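Local atomic coordinates of sesquisabinene B synthase 2 (Santalum album, PDB entry 6A2A), a protein that probably converts farnesyl diphosphate into the sesquiterpene sesquisabinene B, as a magnesium- or manganese-dependent plant terpene synthase. Residues Leu44-Gly48 and Gln257-Gly261. Numbering follows the deposited sequence.
Sequences LQSLG and QKEIG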
# COMPACT_ATOMS: atom_id res chain seq x y z
N LEU A 44 -14.45 -4.40 -6.08
CA LEU A 44 -13.27 -5.18 -6.44
C LEU A 44 -12.56 -5.61 -5.15
O LEU A 44 -12.00 -6.70 -5.05
CB LEU A 44 -12.36 -4.34 -7.35
CG LEU A 44 -12.86 -4.20 -8.79
CD1 LEU A 44 -11.90 -3.43 -9.67
CD2 LEU A 44 -13.16 -5.56 -9.41
N GLN A 45 -12.64 -4.72 -4.17
CA GLN A 45 -12.12 -4.96 -2.86
C GLN A 45 -12.98 -5.99 -2.12
O GLN A 45 -12.47 -6.73 -1.30
CB GLN A 45 -12.01 -3.62 -2.14
CG GLN A 45 -10.94 -2.72 -2.75
CD GLN A 45 -11.21 -1.26 -2.54
OE1 GLN A 45 -12.06 -0.87 -1.76
NE2 GLN A 45 -10.47 -0.41 -3.25
N SER A 46 -14.26 -6.08 -2.45
CA SER A 46 -15.16 -7.00 -1.74
C SER A 46 -14.85 -8.46 -2.11
O SER A 46 -15.18 -9.37 -1.33
CB SER A 46 -16.62 -6.68 -2.03
OG SER A 46 -17.07 -7.31 -3.23
N LEU A 47 -14.26 -8.67 -3.29
CA LEU A 47 -14.14 -10.01 -3.90
C LEU A 47 -13.29 -10.95 -3.04
O LEU A 47 -13.63 -12.12 -2.94
CB LEU A 47 -13.49 -9.91 -5.28
CG LEU A 47 -14.37 -9.45 -6.43
CD1 LEU A 47 -13.51 -9.30 -7.67
CD2 LEU A 47 -15.52 -10.41 -6.66
N GLY A 48 -12.18 -10.46 -2.50
CA GLY A 48 -11.31 -11.27 -1.61
C GLY A 48 -12.11 -12.20 -0.69
O GLY A 48 -11.89 -13.43 -0.69
N GLN A 257 -7.96 -12.11 -6.91
CA GLN A 257 -8.94 -11.21 -6.34
C GLN A 257 -8.30 -10.39 -5.21
O GLN A 257 -8.65 -9.20 -5.05
CB GLN A 257 -10.16 -12.00 -5.86
CG GLN A 257 -11.01 -12.50 -7.02
CD GLN A 257 -12.14 -13.38 -6.56
OE1 GLN A 257 -12.15 -13.83 -5.42
NE2 GLN A 257 -13.11 -13.59 -7.44
N LYS A 258 -7.40 -10.98 -4.42
CA LYS A 258 -6.72 -10.25 -3.35
C LYS A 258 -5.79 -9.18 -3.94
O LYS A 258 -5.64 -8.08 -3.39
CB LYS A 258 -5.94 -11.19 -2.42
CG LYS A 258 -6.85 -11.94 -1.44
CD LYS A 258 -6.18 -13.12 -0.74
CE LYS A 258 -7.16 -14.20 -0.30
NZ LYS A 258 -8.07 -13.71 0.77
N GLU A 259 -5.12 -9.55 -4.99
CA GLU A 259 -4.20 -8.64 -5.71
C GLU A 259 -4.99 -7.42 -6.23
O GLU A 259 -4.50 -6.30 -6.07
CB GLU A 259 -3.48 -9.36 -6.85
CG GLU A 259 -2.48 -10.40 -6.41
CD GLU A 259 -2.03 -11.32 -7.50
OE1 GLU A 259 -2.43 -11.08 -8.70
OE2 GLU A 259 -1.31 -12.27 -7.18
N ILE A 260 -6.14 -7.62 -6.87
CA ILE A 260 -6.87 -6.47 -7.45
C ILE A 260 -7.38 -5.59 -6.31
O ILE A 260 -7.49 -4.38 -6.46
CB ILE A 260 -7.97 -6.90 -8.43
CG1 ILE A 260 -8.54 -5.71 -9.21
CG2 ILE A 260 -9.08 -7.67 -7.75
CD1 ILE A 260 -7.48 -4.87 -9.90
N GLY A 261 -7.69 -6.21 -5.15
CA GLY A 261 -8.02 -5.44 -4.00
C GLY A 261 -6.91 -4.49 -3.59
O GLY A 261 -7.17 -3.29 -3.38
O HOH W 1 -10.38 -8.14 -3.32
O HOH W 2 -11.48 -14.70 -2.85
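The side chain of L44 lies against that of I260, with CD1 of L44 4.1 Å from CG1 of I260. Both are buried, and branched aliphatic chains suit this place because I558 touches L44 from helix 546-558, while L282, I283 and Y286 of helix 281-292 meet I260. L47, one turn after L44, also points toward the other helix and touches I558; its CB sits 3.9 Å from CD of Q257, whose long, flexible chain supplies methylenes for packing and an amide for polar partners. The amide's NE2 is hydrogen-bonded to the backbone oxygen of L557, while water 2 lies 2.8 Å from OE1 of Q257 and 2.5 Å from O of G48 and can donate to either. The axes of segments 44-48 and 257-261 approach to 7.5 Å, with their directions 140° apart. CA of G261 comes within 4.3 Å of CA of Q45; a CB on G261 would be crowded by O of K258 in its own helix. CA of G48 is 5.0 Å from CA of K258, though a CB would fit there. Between the backbones, water 1 accepts from N of G48 at 3.0 Å and lies within donating distance of O of L44 (2.8 Å) and O of Q257 (2.7 Å). The contact thus sets the short helix 41-50, in the N-terminal region of this terpene synthase, against the long helix 239-270, away from the metal-binding residues. Apolar side-chain packing is local, and the facing backbone acceptors are linked through water, which implies a joint held by close packing and solvent bridges rather than by paired charges.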